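Local coordinates for protein RmpA (Streptococcus mutans, PDB 3BJV) that probably serves as the cytoplasmic IIA component of a phosphoenolpyruvate-dependent phosphotransferase system that phosphorylates ascorbate as it is taken up, at residues A[42-45]-A[46-50]; A[117-120]-A[121-125]. All blocks are in the same frame, centred on the assembly; numbering follows the deposited sequence.

Interaction 1 (A[42-45]-A[46-50])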
loop_
_atom_site.group_PDB
_atom_site.type_symbol
_atom_site.label_atom_id
_atom_site.label_comp_id
_atom_site.label_asym_id
_atom_site.label_seq_id
_atom_site.Cartn_x
_atom_site.Cartn_y
_atom_site.Cartn_z
ATOM N N GLU A 42 -13.127 -14.430 -14.268
ATOM C CA GLU A 42 -12.276 -13.643 -15.105
ATOM C C GLU A 42 -11.175 -12.981 -14.330
ATOM O O GLU A 42 -10.231 -12.534 -14.936
ATOM C CB GLU A 42 -13.079 -12.507 -15.777
ATOM C CG GLU A 42 -13.693 -11.500 -14.784
ATOM C CD GLU A 42 -14.628 -10.476 -15.432
ATOM O OE1 GLU A 42 -14.199 -9.770 -16.397
ATOM O OE2 GLU A 42 -15.812 -10.389 -14.973
ATOM N N TYR A 43 -11.332 -12.864 -13.016
ATOM C CA TYR A 43 -10.353 -12.216 -12.130
ATOM C C TYR A 43 -8.979 -12.852 -12.246
ATOM O O TYR A 43 -7.980 -12.177 -12.287
ATOM C CB TYR A 43 -10.812 -12.274 -10.654
ATOM C CG TYR A 43 -10.110 -11.273 -9.735
ATOM C CD1 TYR A 43 -10.194 -9.889 -9.961
ATOM C CD2 TYR A 43 -9.352 -11.709 -8.656
ATOM C CE1 TYR A 43 -9.540 -8.978 -9.120
ATOM C CE2 TYR A 43 -8.727 -10.819 -7.809
ATOM C CZ TYR A 43 -8.811 -9.465 -8.050
ATOM O OH TYR A 43 -8.189 -8.615 -7.186
ATOM N N TYR A 44 -8.981 -14.160 -12.342
ATOM C CA TYR A 44 -7.835 -14.972 -12.633
ATOM C C TYR A 44 -7.123 -14.611 -13.937
ATOM O O TYR A 44 -5.923 -14.360 -13.907
ATOM C CB TYR A 44 -8.267 -16.454 -12.597
ATOM C CG TYR A 44 -7.253 -17.429 -13.134
ATOM C CD1 TYR A 44 -5.989 -17.568 -12.566
ATOM C CD2 TYR A 44 -7.571 -18.209 -14.213
ATOM C CE1 TYR A 44 -5.051 -18.475 -13.111
ATOM C CE2 TYR A 44 -6.685 -19.097 -14.746
ATOM C CZ TYR A 44 -5.432 -19.228 -14.210
ATOM O OH TYR A 44 -4.614 -20.157 -14.809
ATOM N N ASN A 45 -7.836 -14.602 -15.064
ATOM C CA ASN A 45 -7.249 -14.262 -16.358
ATOM C C ASN A 45 -6.655 -12.855 -16.284
ATOM O O ASN A 45 -5.573 -12.600 -16.825
ATOM C CB ASN A 45 -8.310 -14.366 -17.501
ATOM C CG ASN A 45 -7.756 -13.920 -18.885
ATOM O OD1 ASN A 45 -7.964 -12.793 -19.322
ATOM N ND2 ASN A 45 -7.043 -14.804 -19.558
ATOM N N ALA A 46 -7.356 -11.947 -15.601
ATOM C CA ALA A 46 -6.869 -10.564 -15.449
ATOM C C ALA A 46 -5.513 -10.441 -14.753
ATOM O O ALA A 46 -4.692 -9.622 -15.158
ATOM C CB ALA A 46 -7.888 -9.677 -14.763
ATOM N N ILE A 47 -5.294 -11.226 -13.703
ATOM C CA ILE A 47 -4.078 -11.114 -12.888
ATOM C C ILE A 47 -2.970 -11.572 -13.781
ATOM O O ILE A 47 -1.936 -10.913 -13.858
ATOM C CB ILE A 47 -4.161 -11.946 -11.557
ATOM C CG1 ILE A 47 -5.002 -11.214 -10.522
ATOM C CG2 ILE A 47 -2.819 -12.088 -10.899
ATOM C CD1 ILE A 47 -5.597 -12.187 -9.453
ATOM N N ILE A 48 -3.214 -12.676 -14.504
ATOM C CA ILE A 48 -2.211 -13.250 -15.401
ATOM C C ILE A 48 -1.886 -12.338 -16.553
ATOM O O ILE A 48 -0.731 -12.091 -16.817
ATOM C CB ILE A 48 -2.583 -14.716 -15.869
ATOM C CG1 ILE A 48 -2.448 -15.708 -14.684
ATOM C CG2 ILE A 48 -1.730 -15.139 -17.050
ATOM C CD1 ILE A 48 -2.340 -17.094 -15.107
ATOM N N GLU A 49 -2.899 -11.867 -17.268
ATOM C CA GLU A 49 -2.672 -10.853 -18.320
ATOM C C GLU A 49 -1.996 -9.595 -17.854
ATOM O O GLU A 49 -1.118 -9.102 -18.565
ATOM C CB GLU A 49 -3.972 -10.478 -19.059
ATOM C CG GLU A 49 -4.606 -11.666 -19.730
ATOM C CD GLU A 49 -3.656 -12.339 -20.693
ATOM O OE1 GLU A 49 -3.280 -11.622 -21.638
ATOM O OE2 GLU A 49 -3.260 -13.534 -20.508
ATOM N N SER A 50 -2.382 -9.060 -16.688
ATOM C CA SER A 50 -1.678 -7.889 -16.127
ATOM C C SER A 50 -0.238 -8.164 -15.772
ATOM O O SER A 50 0.624 -7.337 -15.975
ATOM C CB SER A 50 -2.402 -7.348 -14.914
ATOM O OG SER A 50 -3.648 -6.830 -15.342
#

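Interaction 2 (A[117-120]-A[121-125])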
loop_
_atom_site.group_PDB
_atom_site.type_symbol
_atom_site.label_atom_id
_atom_site.label_comp_id
_atom_site.label_asym_id
_atom_site.label_seq_id
_atom_site.Cartn_x
_atom_site.Cartn_y
_atom_site.Cartn_z
ATOM N N PRO A 117 -2.677 -1.972 4.912
ATOM C CA PRO A 117 -2.259 -1.965 6.304
ATOM C C PRO A 117 -2.382 -3.342 7.029
ATOM O O PRO A 117 -1.549 -3.662 7.874
ATOM C CB PRO A 117 -3.239 -0.982 6.934
ATOM C CG PRO A 117 -3.818 -0.196 5.869
ATOM C CD PRO A 117 -3.738 -0.965 4.651
ATOM N N GLN A 118 -3.406 -4.140 6.730
ATOM C CA GLN A 118 -3.603 -5.411 7.437
ATOM C C GLN A 118 -2.634 -6.447 6.947
ATOM O O GLN A 118 -2.167 -7.287 7.711
ATOM C CB GLN A 118 -5.014 -5.938 7.221
ATOM C CG GLN A 118 -6.069 -5.261 8.096
ATOM C CD GLN A 118 -7.444 -5.777 7.793
ATOM O OE1 GLN A 118 -8.164 -5.270 6.892
ATOM N NE2 GLN A 118 -7.838 -6.792 8.524
ATOM N N ILE A 119 -2.337 -6.384 5.653
ATOM C CA ILE A 119 -1.387 -7.287 5.036
ATOM C C ILE A 119 0.029 -7.004 5.566
ATOM O O ILE A 119 0.755 -7.954 5.923
ATOM C CB ILE A 119 -1.486 -7.228 3.508
ATOM C CG1 ILE A 119 -2.800 -7.910 3.088
ATOM C CG2 ILE A 119 -0.228 -7.841 2.829
ATOM C CD1 ILE A 119 -3.325 -7.526 1.677
ATOM N N ILE A 120 0.389 -5.720 5.656
ATOM C CA ILE A 120 1.712 -5.391 6.120
ATOM C C ILE A 120 1.939 -5.694 7.622
ATOM O O ILE A 120 3.005 -6.229 7.985
ATOM C CB ILE A 120 2.321 -4.020 5.559
ATOM C CG1 ILE A 120 1.705 -2.785 6.126
ATOM C CG2 ILE A 120 2.267 -3.922 3.988
ATOM C CD1 ILE A 120 1.679 -1.676 4.957
ATOM N N ALA A 121 0.910 -5.472 8.447
ATOM C CA ALA A 121 0.904 -5.942 9.861
ATOM C C ALA A 121 1.252 -7.439 10.016
ATOM O O ALA A 121 2.085 -7.803 10.828
ATOM C CB ALA A 121 -0.462 -5.654 10.524
ATOM N N LEU A 122 0.587 -8.295 9.242
ATOM C CA LEU A 122 0.859 -9.752 9.251
ATOM C C LEU A 122 2.331 -10.066 8.933
ATOM O O LEU A 122 3.016 -10.757 9.726
ATOM C CB LEU A 122 -0.085 -10.458 8.272
ATOM C CG LEU A 122 0.038 -11.967 8.142
ATOM C CD1 LEU A 122 -0.216 -12.646 9.518
ATOM C CD2 LEU A 122 -1.000 -12.479 7.081
ATOM N N PHE A 123 2.823 -9.506 7.814
ATOM C CA PHE A 123 4.139 -9.779 7.325
ATOM C C PHE A 123 5.256 -9.096 8.090
ATOM O O PHE A 123 6.393 -9.490 7.972
ATOM C CB PHE A 123 4.219 -9.519 5.826
ATOM C CG PHE A 123 3.528 -10.565 5.029
ATOM C CD1 PHE A 123 4.155 -11.797 4.781
ATOM C CD2 PHE A 123 2.232 -10.352 4.544
ATOM C CE1 PHE A 123 3.496 -12.785 4.060
ATOM C CE2 PHE A 123 1.564 -11.336 3.817
ATOM C CZ PHE A 123 2.198 -12.563 3.575
ATOM N N GLU A 124 4.946 -8.104 8.907
ATOM C CA GLU A 124 5.983 -7.544 9.790
ATOM C C GLU A 124 6.168 -8.224 11.159
ATOM O O GLU A 124 6.932 -7.732 11.990
ATOM C CB GLU A 124 5.769 -6.051 9.978
ATOM C CG GLU A 124 5.998 -5.282 8.663
ATOM C CD GLU A 124 5.911 -3.800 8.842
ATOM O OE1 GLU A 124 5.475 -3.330 9.938
ATOM O OE2 GLU A 124 6.280 -3.111 7.872
ATOM N N LEU A 125 5.438 -9.300 11.433
ATOM C CA LEU A 125 5.719 -10.101 12.620
ATOM C C LEU A 125 7.120 -10.685 12.451
ATOM O O LEU A 125 7.615 -10.791 11.312
ATOM C CB LEU A 125 4.709 -11.227 12.719
ATOM C CG LEU A 125 3.328 -10.722 13.046
ATOM C CD1 LEU A 125 2.306 -11.866 12.989
ATOM C CD2 LEU A 125 3.341 -10.006 14.393
#

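Interaction 1 (A[42-45]-A[46-50])
A46 starts the second half of this helical stretch by giving its N-H to E42 O, at 3.0 Å. Its methyl lies close to the carbonyls of the turn before, with CB 3.5 Å from Y43 O.

I47 N bonds to Y43 O, and more weakly to Y44 O. Its CD1 lies 3.8 Å from Y43 CE2 and meets that ring obliquely. The Y43 ring swings out with CG trans to the backbone N (chi1 -162°), while I47 carries CG1 beside its own N. Both side chains are buried. The Y43 hydroxyl is bonded to L103 O and A69 N, so the polar end of this buried ring is satisfied and its position is fixed.

I48 N donates to Y44 O in a fairly straight bond. Here the two side chains run alongside each other and point the same way. I48 CD1 comes 3.6 Å from Y44 CE1.

E49 N reaches N45 O at 2.8 Å, with an N-H...O angle of 173°. E49 CG, set beside its own N by chi1, lies 3.6 Å from N45 OD1. The bend at chi2 then turns the carboxylate. The amide and carboxylate planes are nearly parallel, 7° apart. This pair is on the exposed side.

S50 gives both N and OG to A46 O. OG is 3.0 Å from A46 O, and the two donors come from opposite faces of the carbonyl plane.

The pattern is that of an amphipathic alpha-helix with i to i+4 bonds. I47 meets V26 and V30 of helix 22-36, Y44 meets K27 and I48 meets K23, while Y43 turns to H68, V75 and strand 96-104. Helix 42-54 thus packs on helix 22-36 in an outer layer of a three-layer alpha/beta sandwich.

Interaction 2 (A[117-120]-A[121-125])
Residues 117-123 form the last turns of helix 108-123, and E124 and L125 lead out of it. A121 N bonds to P117 O at 3.1 Å, and F123 N to I119 O at 3.2 Å. The L122 N to Q118 O bond is weak. The final bond, E124 N to I120 O, is short at 2.9 Å but bent, with an N-H...O angle of 136°. P117 marks a kink, since its N makes no bond to the turn before.

I119 and F123 lie alongside each other. I119 CG2 is 3.9 Å from F123 CD2. The F123 ring also turns its edge to the backbone: CD2 is 3.1 Å from I119 O, which lies near the ring plane. With CG beside its own N (chi1 -74°), F123 is directed back along the helix. Both side chains pack on M64 of strand 63-65, and F123 also meets V99 and L101 of strand 96-104 and I129 and L132 of helix 128-133.

E124 CG lies 3.2 Å from I120 O. I120 packs on I120 of the second subunit, and E124 OE2 is bonded to Y153 OH of that subunit.

The chemistry thus divides by face. The I119-F123 side is apolar and joins the helix to the sheet, while I120 and E124 serve the dimer interface. E124 OE2 also lies close to its counterpart in the second subunit, which may raise its affinity for a proton.

How the interactions relate
From the N terminus, helix 3-10, strand 13-17 and helix 22-36 precede helix 42-54, where interaction 1 lies. Strands 63-65, 79-85, 88-90 and 96-104 follow before helix 108-123, which ends in interaction 2. Each contact spans one continuous stretch, so neither closes a long loop. They come in series and neither nest nor cross. The centres of interactions 1 and 2 are about 25 Å apart, on opposite sides of the chain's centre. The two do not touch. Interaction 1 lies within helix 42-54 and packs that helix on helix 22-36. Interaction 2 joins the sheet to helix 128-133 and the second subunit. L103 of strand 96-104 is a shared neighbour, reached by Y43 and by I119.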